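PDB 6C4M: yersinopine dehydrogenase from Yersinia pestis, which catalyses the last step in making the metallophore yersinopine, the NADPH-dependent reductive condensation of pyruvate with an aminobutanoate-histidine intermediate. Local coordinates for residues V112-I124 with L137-L151. Residues are numbered along the deposited sequence; the frame is centred on the assembly and turned at random.
With NAP (NADP nicotinamide-adenine-dinucleotide phosphate), chain B.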
ATOM      1  N   VAL A 112     -21.561   2.311  27.893  1.00 26.60           N
ATOM      2  CA  VAL A 112     -21.935   1.188  27.030  1.00 25.31           C
ATOM      3  C   VAL A 112     -21.816   1.702  25.595  1.00 29.78           C
ATOM      4  O   VAL A 112     -21.737   2.931  25.397  1.00 27.18           O
ATOM      5  CB  VAL A 112     -23.358   0.686  27.310  1.00 23.37           C
ATOM      6  CG1 VAL A 112     -23.495   0.057  28.710  1.00 27.85           C
ATOM      7  CG2 VAL A 112     -24.370   1.797  27.055  1.00 24.75           C
ATOM      8  N   PRO A 113     -21.819   0.846  24.567  1.00 33.20           N
ATOM      9  CA  PRO A 113     -21.721   1.366  23.197  1.00 26.80           C
ATOM     10  C   PRO A 113     -22.965   2.157  22.834  1.00 26.09           C
ATOM     11  O   PRO A 113     -24.062   1.911  23.342  1.00 26.38           O
ATOM     12  CB  PRO A 113     -21.589   0.099  22.334  1.00 36.13           C
ATOM     13  CG  PRO A 113     -21.183  -0.982  23.282  1.00 34.98           C
ATOM     14  CD  PRO A 113     -21.818  -0.628  24.587  1.00 28.79           C
ATOM     15  N   ALA A 114     -22.794   3.103  21.910  1.00 27.56           N
ATOM     16  CA  ALA A 114     -23.896   4.013  21.609  1.00 29.04           C
ATOM     17  C   ALA A 114     -25.140   3.288  21.105  1.00 30.05           C
ATOM     18  O   ALA A 114     -26.249   3.800  21.268  1.00 25.52           O
ATOM     19  CB  ALA A 114     -23.477   5.068  20.585  1.00 27.44           C
ATOM     20  N   ASP A 115     -24.993   2.138  20.435  1.00 29.48           N
ATOM     21  CA  ASP A 115     -26.205   1.505  19.924  1.00 28.49           C
ATOM     22  C   ASP A 115     -27.024   0.842  21.032  1.00 25.80           C
ATOM     23  O   ASP A 115     -28.060   0.206  20.748  1.00 28.31           O
ATOM     24  CB  ASP A 115     -25.849   0.485  18.810  1.00 23.59           C
ATOM     25  CG  ASP A 115     -24.989  -0.661  19.314  1.00 29.26           C
ATOM     26  OD1 ASP A 115     -24.104  -0.414  20.167  1.00 31.45           O
ATOM     27  OD2 ASP A 115     -25.186  -1.816  18.845  1.00 33.56           O
ATOM     28  N   HIS A 116     -26.572   0.962  22.282  1.00 26.77           N
ATOM     29  CA  HIS A 116     -27.267   0.439  23.450  1.00 29.75           C
ATOM     30  C   HIS A 116     -27.708   1.540  24.414  1.00 28.05           C
ATOM     31  O   HIS A 116     -28.249   1.229  25.482  1.00 28.35           O
ATOM     32  CB  HIS A 116     -26.381  -0.575  24.180  1.00 26.83           C
ATOM     33  CG  HIS A 116     -26.273  -1.884  23.462  1.00 35.60           C
ATOM     34  ND1 HIS A 116     -27.121  -2.940  23.726  1.00 40.59           N
ATOM     35  CD2 HIS A 116     -25.455  -2.294  22.456  1.00 37.74           C
ATOM     36  CE1 HIS A 116     -26.826  -3.948  22.920  1.00 44.84           C
ATOM     37  NE2 HIS A 116     -25.815  -3.583  22.145  1.00 39.26           N
ATOM     38  N   TYR A 117     -27.536   2.810  24.047  1.00 27.02           N
ATOM     39  CA  TYR A 117     -28.038   3.896  24.894  1.00 25.85           C
ATOM     40  C   TYR A 117     -29.536   3.760  25.091  1.00 26.09           C
ATOM     41  O   TYR A 117     -30.036   3.913  26.199  1.00 27.81           O
ATOM     42  CB  TYR A 117     -27.759   5.245  24.266  1.00 22.27           C
ATOM     43  CG  TYR A 117     -26.302   5.684  24.243  1.00 30.72           C
ATOM     44  CD1 TYR A 117     -25.319   4.992  24.949  1.00 28.01           C
ATOM     45  CD2 TYR A 117     -25.921   6.801  23.526  1.00 26.36           C
ATOM     46  CE1 TYR A 117     -24.009   5.403  24.934  1.00 28.04           C
ATOM     47  CE2 TYR A 117     -24.625   7.212  23.508  1.00 28.98           C
ATOM     48  CZ  TYR A 117     -23.664   6.519  24.231  1.00 28.46           C
ATOM     49  OH  TYR A 117     -22.340   6.933  24.228  1.00 31.40           O
ATOM     50  N   TYR A 118     -30.271   3.501  24.007  1.00 28.29           N
ATOM     51  CA  TYR A 118     -31.726   3.483  24.098  1.00 30.73           C
ATOM     52  C   TYR A 118     -32.182   2.412  25.069  1.00 33.24           C
ATOM     53  O   TYR A 118     -32.966   2.684  25.994  1.00 28.84           O
ATOM     54  CB  TYR A 118     -32.346   3.247  22.729  1.00 27.66           C
ATOM     55  CG  TYR A 118     -33.849   3.064  22.726  1.00 29.53           C
ATOM     56  CD1 TYR A 118     -34.696   4.152  22.936  1.00 33.49           C
ATOM     57  CD2 TYR A 118     -34.432   1.808  22.520  1.00 29.54           C
ATOM     58  CE1 TYR A 118     -36.081   3.998  22.937  1.00 33.56           C
ATOM     59  CE2 TYR A 118     -35.823   1.650  22.517  1.00 30.76           C
ATOM     60  CZ  TYR A 118     -36.633   2.752  22.731  1.00 35.04           C
ATOM     61  OH  TYR A 118     -38.005   2.634  22.722  1.00 41.95           O
ATOM     62  N   ALA A 119     -31.669   1.191  24.880  1.00 27.09           N
ATOM     63  CA  ALA A 119     -32.085   0.056  25.697  1.00 32.62           C
ATOM     64  C   ALA A 119     -31.755   0.312  27.164  1.00 30.61           C
ATOM     65  O   ALA A 119     -32.535  -0.036  28.056  1.00 25.92           O
ATOM     66  CB  ALA A 119     -31.410  -1.228  25.176  1.00 31.55           C
ATOM     67  N   VAL A 120     -30.629   0.979  27.423  1.00 26.67           N
ATOM     68  CA  VAL A 120     -30.227   1.306  28.790  1.00 28.45           C
ATOM     69  C   VAL A 120     -31.125   2.390  29.361  1.00 25.28           C
ATOM     70  O   VAL A 120     -31.737   2.222  30.421  1.00 27.14           O
ATOM     71  CB  VAL A 120     -28.743   1.725  28.829  1.00 30.54           C
ATOM     72  CG1 VAL A 120     -28.372   2.336  30.212  1.00 31.51           C
ATOM     73  CG2 VAL A 120     -27.840   0.541  28.528  1.00 32.01           C
ATOM     74  N   LEU A 121     -31.254   3.507  28.650  1.00 27.55           N
ATOM     75  CA  LEU A 121     -31.995   4.633  29.195  1.00 31.15           C
ATOM     76  C   LEU A 121     -33.452   4.277  29.485  1.00 31.40           C
ATOM     77  O   LEU A 121     -34.026   4.794  30.456  1.00 28.64           O
ATOM     78  CB  LEU A 121     -31.893   5.832  28.248  1.00 27.43           C
ATOM     79  CG  LEU A 121     -30.478   6.437  28.217  1.00 30.70           C
ATOM     80  CD1 LEU A 121     -30.385   7.425  27.071  1.00 32.82           C
ATOM     81  CD2 LEU A 121     -30.063   7.106  29.503  1.00 26.86           C
ATOM     82  N   GLN A 122     -34.054   3.381  28.694  1.00 27.02           N
ATOM     83  CA  GLN A 122     -35.444   2.962  28.921  1.00 26.52           C
ATOM     84  C   GLN A 122     -35.617   2.175  30.208  1.00 27.03           C
ATOM     85  O   GLN A 122     -36.745   2.072  30.721  1.00 28.09           O
ATOM     86  CB  GLN A 122     -35.944   2.099  27.758  1.00 30.88           C
ATOM     87  CG  GLN A 122     -36.323   2.866  26.468  1.00 33.23           C
ATOM     88  CD  GLN A 122     -37.471   3.876  26.651  1.00 37.93           C
ATOM     89  OE1 GLN A 122     -37.321   4.889  27.321  1.00 43.72           O
ATOM     90  NE2 GLN A 122     -38.609   3.600  26.043  1.00 38.85           N
ATOM     91  N   GLN A 123     -34.546   1.597  30.726  1.00 25.60           N
ATOM     92  CA  GLN A 123     -34.618   0.833  31.958  1.00 30.34           C
ATOM     93  C   GLN A 123     -34.306   1.662  33.206  1.00 31.00           C
ATOM     94  O   GLN A 123     -34.395   1.131  34.309  1.00 31.83           O
ATOM     95  CB  GLN A 123     -33.666  -0.358  31.892  1.00 32.16           C
ATOM     96  CG  GLN A 123     -34.093  -1.479  30.919  1.00 33.55           C
ATOM     97  CD  GLN A 123     -33.019  -2.547  30.768  1.00 36.84           C
ATOM     98  OE1 GLN A 123     -32.810  -3.373  31.657  1.00 39.47           O
ATOM     99  NE2 GLN A 123     -32.302  -2.510  29.648  1.00 35.50           N
ATOM    100  N   ILE A 124     -33.932   2.931  33.074  1.00 29.97           N
ATOM    101  CA  ILE A 124     -33.540   3.724  34.240  1.00 29.69           C
ATOM    102  C   ILE A 124     -34.788   4.319  34.888  1.00 31.60           C
ATOM    103  O   ILE A 124     -35.597   4.977  34.210  1.00 29.25           O
ATOM    104  CB  ILE A 124     -32.531   4.830  33.887  1.00 33.92           C
ATOM    105  CG1 ILE A 124     -31.161   4.186  33.594  1.00 30.78           C
ATOM    106  CG2 ILE A 124     -32.411   5.853  35.049  1.00 30.59           C
ATOM    107  CD1 ILE A 124     -30.280   5.017  32.831  1.00 37.59           C
ATOM    108  N   LEU A 137     -22.392  11.105  27.387  1.00 29.11           N
ATOM    109  CA  LEU A 137     -22.309  10.036  26.390  1.00 29.43           C
ATOM    110  C   LEU A 137     -20.816   9.866  26.059  1.00 30.46           C
ATOM    111  O   LEU A 137     -20.206  10.686  25.358  1.00 27.01           O
ATOM    112  CB  LEU A 137     -23.189  10.388  25.193  1.00 27.69           C
ATOM    113  CG  LEU A 137     -24.653  10.737  25.552  1.00 29.94           C
ATOM    114  CD1 LEU A 137     -25.475  10.916  24.308  1.00 31.79           C
ATOM    115  CD2 LEU A 137     -25.327   9.744  26.483  1.00 29.35           C
ATOM    116  N   LEU A 138     -20.218   8.816  26.633  1.00 28.14           N
ATOM    117  CA  LEU A 138     -18.770   8.699  26.640  1.00 27.08           C
ATOM    118  C   LEU A 138     -18.215   8.531  25.229  1.00 32.40           C
ATOM    119  O   LEU A 138     -17.153   9.080  24.912  1.00 32.43           O
ATOM    120  CB  LEU A 138     -18.342   7.536  27.538  1.00 26.51           C
ATOM    121  CG  LEU A 138     -16.814   7.344  27.700  1.00 31.90           C
ATOM    122  CD1 LEU A 138     -16.181   8.494  28.453  1.00 34.35           C
ATOM    123  CD2 LEU A 138     -16.511   6.050  28.439  1.00 31.67           C
ATOM    124  N   SER A 139     -18.906   7.770  24.366  1.00 28.90           N
ATOM    125  CA  SER A 139     -18.471   7.574  22.976  1.00 29.49           C
ATOM    126  C   SER A 139     -19.713   7.581  22.093  1.00 29.88           C
ATOM    127  O   SER A 139     -20.252   6.533  21.728  1.00 31.76           O
ATOM    128  CB  SER A 139     -17.674   6.295  22.789  1.00 36.96           C
ATOM    129  OG  SER A 139     -17.081   6.309  21.495  1.00 38.34           O
ATOM    130  N   SER A 140     -20.127   8.770  21.705  1.00 34.97           N
ATOM    131  CA  SER A 140     -21.418   8.986  21.091  1.00 34.53           C
ATOM    132  C   SER A 140     -21.445   8.538  19.629  1.00 35.07           C
ATOM    133  O   SER A 140     -20.422   8.236  19.008  1.00 36.12           O
ATOM    134  CB  SER A 140     -21.760  10.464  21.178  1.00 30.50           C
ATOM    135  OG  SER A 140     -23.124  10.639  21.432  1.00 45.55           O
ATOM    136  N   SER A 141     -22.649   8.531  19.066  1.00 33.73           N
ATOM    137  CA  SER A 141     -22.856   8.438  17.627  1.00 31.15           C
ATOM    138  C   SER A 141     -23.678   9.647  17.203  1.00 33.29           C
ATOM    139  O   SER A 141     -24.280  10.337  18.032  1.00 31.26           O
ATOM    140  CB  SER A 141     -23.565   7.141  17.238  1.00 28.77           C
ATOM    141  OG  SER A 141     -23.680   7.020  15.820  1.00 34.35           O
ATOM    142  N   MET A 142     -23.739   9.878  15.897  1.00 26.10           N
ATOM    143  CA  MET A 142     -24.602  10.934  15.382  1.00 27.83           C
ATOM    144  C   MET A 142     -26.062  10.623  15.698  1.00 30.70           C
ATOM    145  O   MET A 142     -26.573   9.558  15.333  1.00 27.60           O
ATOM    146  CB  MET A 142     -24.431  11.090  13.876  1.00 27.85           C
ATOM    147  CG  MET A 142     -23.257  11.986  13.472  1.00 32.72           C
ATOM    148  SD  MET A 142     -22.839  11.936  11.684  1.00 33.65           S
ATOM    149  CE  MET A 142     -21.910  10.416  11.577  1.00 37.59           C
ATOM    150  N   GLY A 143     -26.733  11.582  16.346  1.00 32.09           N
ATOM    151  CA  GLY A 143     -28.118  11.438  16.754  1.00 27.57           C
ATOM    152  C   GLY A 143     -28.285  11.002  18.192  1.00 29.50           C
ATOM    153  O   GLY A 143     -29.386  11.130  18.747  1.00 27.05           O
ATOM    154  N   SER A 144     -27.212  10.527  18.817  1.00 25.79           N
ATOM    155  CA  SER A 144     -27.311  10.037  20.181  1.00 27.05           C
ATOM    156  C   SER A 144     -27.890  11.106  21.102  1.00 30.29           C
ATOM    157  O   SER A 144     -28.783  10.828  21.908  1.00 25.49           O
ATOM    158  CB  SER A 144     -25.938   9.595  20.671  1.00 25.04           C
ATOM    159  OG  SER A 144     -25.511   8.464  19.948  1.00 29.17           O
ATOM    160  N   GLY A 145     -27.393  12.337  20.989  1.00 30.95           N
ATOM    161  CA  GLY A 145     -27.784  13.369  21.926  1.00 30.98           C
ATOM    162  C   GLY A 145     -29.241  13.760  21.763  1.00 30.30           C
ATOM    163  O   GLY A 145     -29.948  13.930  22.742  1.00 27.57           O
ATOM    164  N   LEU A 146     -29.689  13.940  20.522  1.00 29.33           N
ATOM    165  CA  LEU A 146     -31.090  14.222  20.279  1.00 31.08           C
ATOM    166  C   LEU A 146     -31.972  13.124  20.864  1.00 32.34           C
ATOM    167  O   LEU A 146     -33.019  13.406  21.446  1.00 31.43           O
ATOM    168  CB  LEU A 146     -31.342  14.340  18.780  1.00 28.82           C
ATOM    169  CG  LEU A 146     -30.894  15.613  18.112  1.00 28.90           C
ATOM    170  CD1 LEU A 146     -30.846  15.450  16.587  1.00 30.56           C
ATOM    171  CD2 LEU A 146     -31.802  16.762  18.502  1.00 36.17           C
ATOM    172  N   MET A 147     -31.574  11.860  20.680  1.00 31.05           N
ATOM    173  CA  MET A 147     -32.352  10.743  21.197  1.00 30.94           C
ATOM    174  C   MET A 147     -32.443  10.805  22.718  1.00 28.65           C
ATOM    175  O   MET A 147     -33.529  10.686  23.300  1.00 26.97           O
ATOM    176  CB  MET A 147     -31.708   9.435  20.757  1.00 30.72           C
ATOM    177  CG  MET A 147     -32.649   8.240  20.706  1.00 42.32           C
ATOM    178  SD  MET A 147     -31.756   6.722  21.130  1.00 48.97           S
ATOM    179  CE  MET A 147     -31.789   7.149  22.919  1.00 28.04           C
ATOM    180  N   VAL A 148     -31.300  10.961  23.376  1.00 26.44           N
ATOM    181  CA  VAL A 148     -31.284  11.053  24.836  1.00 30.19           C
ATOM    182  C   VAL A 148     -32.096  12.250  25.325  1.00 27.99           C
ATOM    183  O   VAL A 148     -32.809  12.151  26.335  1.00 27.77           O
ATOM    184  CB  VAL A 148     -29.832  11.100  25.331  1.00 28.01           C
ATOM    185  CG1 VAL A 148     -29.744  11.412  26.823  1.00 29.58           C
ATOM    186  CG2 VAL A 148     -29.194   9.776  24.980  1.00 28.34           C
ATOM    187  N   GLN A 149     -31.989  13.403  24.655  1.00 28.27           N
ATOM    188  CA  GLN A 149     -32.804  14.551  25.058  1.00 30.03           C
ATOM    189  C   GLN A 149     -34.274  14.183  25.079  1.00 34.09           C
ATOM    190  O   GLN A 149     -35.031  14.560  25.993  1.00 25.25           O
ATOM    191  CB  GLN A 149     -32.642  15.722  24.095  1.00 28.83           C
ATOM    192  CG  GLN A 149     -31.419  16.561  24.226  1.00 33.62           C
ATOM    193  CD  GLN A 149     -31.500  17.712  23.252  1.00 36.65           C
ATOM    194  OE1 GLN A 149     -30.802  17.718  22.260  1.00 42.23           O
ATOM    195  NE2 GLN A 149     -32.413  18.649  23.495  1.00 41.72           N
ATOM    196  N   ASN A 150     -34.709  13.527  24.005  1.00 29.00           N
ATOM    197  CA  ASN A 150     -36.119  13.201  23.860  1.00 30.59           C
ATOM    198  C   ASN A 150     -36.595  12.332  25.014  1.00 30.36           C
ATOM    199  O   ASN A 150     -37.651  12.582  25.605  1.00 28.46           O
ATOM    200  CB  ASN A 150     -36.344  12.493  22.521  1.00 28.88           C
ATOM    201  CG  ASN A 150     -37.791  12.242  22.246  1.00 36.76           C
ATOM    202  OD1 ASN A 150     -38.357  11.264  22.723  1.00 33.93           O
ATOM    203  ND2 ASN A 150     -38.413  13.141  21.502  1.00 40.21           N
ATOM    204  N   LEU A 151     -35.826  11.292  25.352  1.00 28.83           N
ATOM    205  CA  LEU A 151     -36.225  10.420  26.456  1.00 29.52           C
ATOM    206  C   LEU A 151     -36.264  11.177  27.772  1.00 28.88           C
ATOM    207  O   LEU A 151     -37.184  11.008  28.582  1.00 24.64           O
ATOM    208  CB  LEU A 151     -35.266   9.237  26.570  1.00 26.56           C
ATOM    209  CG  LEU A 151     -35.185   8.253  25.384  1.00 33.48           C
ATOM    210  CD1 LEU A 151     -34.184   7.143  25.708  1.00 35.64           C
ATOM    211  CD2 LEU A 151     -36.530   7.648  25.065  1.00 34.22           C
TER
HETATM  212  PA  NAP B 501     -17.234  -2.337  25.699  1.00 40.99           P
HETATM  213  O1A NAP B 501     -17.636  -1.315  24.709  1.00 47.08           O
HETATM  214  O2A NAP B 501     -16.733  -3.640  25.022  1.00 49.63           O
HETATM  215  O5B NAP B 501     -18.537  -2.643  26.652  1.00 36.38           O
HETATM  216  C5B NAP B 501     -18.827  -1.611  27.621  1.00 36.76           C
HETATM  217  C4B NAP B 501     -20.031  -2.085  28.457  1.00 39.24           C
HETATM  218  O4B NAP B 501     -21.202  -2.312  27.457  1.00 37.63           O
HETATM  219  C3B NAP B 501     -19.805  -3.211  29.032  1.00 37.80           C
HETATM  220  O3B NAP B 501     -20.456  -3.267  30.341  1.00 34.87           O
HETATM  221  C2B NAP B 501     -20.509  -4.345  28.070  1.00 35.36           C
HETATM  222  O2B NAP B 501     -20.882  -5.522  28.868  1.00 38.28           O
HETATM  223  C1B NAP B 501     -21.568  -3.793  27.597  1.00 37.53           C
HETATM  224  N9A NAP B 501     -21.711  -4.259  26.217  1.00 36.71           N
HETATM  225  C8A NAP B 501     -20.891  -4.385  25.161  1.00 35.35           C
HETATM  226  N7A NAP B 501     -21.650  -4.908  24.186  1.00 35.54           N
HETATM  227  C5A NAP B 501     -22.918  -5.090  24.670  1.00 37.87           C
HETATM  228  C6A NAP B 501     -24.016  -5.588  24.014  1.00 39.24           C
HETATM  229  N6A NAP B 501     -24.278  -6.103  22.669  1.00 39.44           N
HETATM  230  N1A NAP B 501     -25.186  -5.686  24.671  1.00 40.16           N
HETATM  231  C2A NAP B 501     -25.282  -5.280  25.982  1.00 39.74           C
HETATM  232  N3A NAP B 501     -24.186  -4.786  26.628  1.00 39.37           N
HETATM  233  C4A NAP B 501     -22.988  -4.689  25.948  1.00 37.37           C
HETATM  234  O3  NAP B 501     -16.005  -1.700  26.609  1.00 47.03           O
HETATM  235  PN  NAP B 501     -15.164  -0.330  26.433  1.00 41.30           P
HETATM  236  O1N NAP B 501     -14.892   0.107  27.805  1.00 42.54           O
HETATM  237  O2N NAP B 501     -13.887  -0.731  25.655  1.00 39.81           O
HETATM  238  O5D NAP B 501     -15.910   0.866  25.539  1.00 43.31           O
HETATM  239  C5D NAP B 501     -16.647   1.935  26.190  1.00 43.10           C
HETATM  240  C4D NAP B 501     -17.166   2.853  25.065  1.00 41.94           C
HETATM  241  O4D NAP B 501     -15.931   3.491  24.280  1.00 37.80           O
HETATM  242  C3D NAP B 501     -17.872   2.234  24.142  1.00 44.95           C
HETATM  243  O3D NAP B 501     -18.810   3.274  23.578  1.00 47.24           O
HETATM  244  C2D NAP B 501     -16.908   1.870  23.007  1.00 47.80           C
HETATM  245  O2D NAP B 501     -17.582   1.914  21.839  1.00 45.56           O
HETATM  246  C1D NAP B 501     -15.930   3.060  23.048  1.00 44.57           C
HETATM  247  N1N NAP B 501     -14.533   2.737  22.666  1.00 44.62           N
HETATM  248  C2N NAP B 501     -13.626   2.293  23.564  1.00 41.43           C
HETATM  249  C3N NAP B 501     -12.304   2.037  23.135  1.00 45.94           C
HETATM  250  C7N NAP B 501     -11.238   1.522  24.125  1.00 43.32           C
HETATM  251  O7N NAP B 501     -10.102   1.736  23.964  1.00 49.85           O
HETATM  252  N7N NAP B 501     -11.701   0.766  25.258  1.00 38.15           N
HETATM  253  C4N NAP B 501     -11.947   2.225  21.830  1.00 48.05           C
HETATM  254  C5N NAP B 501     -12.855   2.662  20.943  1.00 50.45           C
HETATM  255  C6N NAP B 501     -14.163   2.931  21.360  1.00 48.80           C
HETATM  256  P2B NAP B 501     -19.736  -6.743  29.159  1.00 42.89           P
HETATM  257  O1X NAP B 501     -19.705  -7.622  27.927  1.00 43.55           O
HETATM  258  O2X NAP B 501     -18.389  -6.144  29.380  1.00 37.57           O
HETATM  259  O3X NAP B 501     -20.202  -7.570  30.334  1.00 40.43           O
HETATM  260  O   HOH W   1     -20.502   5.508  25.361  1.00 33.15           O
HETATM  261  O   HOH W   2     -27.088   6.121  20.416  1.00 35.19           O
HETATM  262  O   HOH W   3     -20.199   3.749  20.923  1.00 38.61           O
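Helix 117-121 and residues 144-151 of helix 144-154 run nearly parallel, the axes of these segments 18° apart and 10.7 Å at closest approach; the backbones draw nearest where Ala114 faces Ser140. Ala114 sets its CB against the chain of 139-141, 3.7 Å from Ser139 O. Tyr117 follows, its CG anti to the carbonyl carbon (chi1 -71°), which lays one face of the ring over Ala114 CA, three residues earlier, while Leu137 CD2 sits over the other face, toward the rim, a CH-pi contact 4.3 Å from the ring centroid. Ser144 CB lies at the ring edge. The buried hydroxyl ends on a water, Tyr117 OH donating to it at 2.6 Å; the same water accepts from Ser139 N and donates to Val112 O, tying the two loops together. These loops follow neighbouring parallel strands, 107-110 and 134-137, of the Rossmann-type nucleotide-binding fold, and both reach NADP: a second water, held by Ala114 N and Ser139 O, lies 3.0 Å from NAP O3D, and Ser139 CB packs on the nicotinamide ribose. A third water donates to both Ala114 O and Ser144 OG. Ser141 O takes two bonds from Ser144, from N, which closes the type II turn 141-144, and from OG, both from one face of its carbonyl plane. Farther along, contact is apolar. Leu121 CD1 presses on Val148 CG2 at 3.4 Å, tighter than usual, and Leu121 CB meets Leu151 CD1. Met147, bent at chi2 and chi3, brings SD and CE against Tyr118 CB; CE lies at the edge of the Tyr118 ring, and SD stands oblique to it, 5.4 Å from the centroid, a Met-aromatic contact; helix 459-471 also touches both residues.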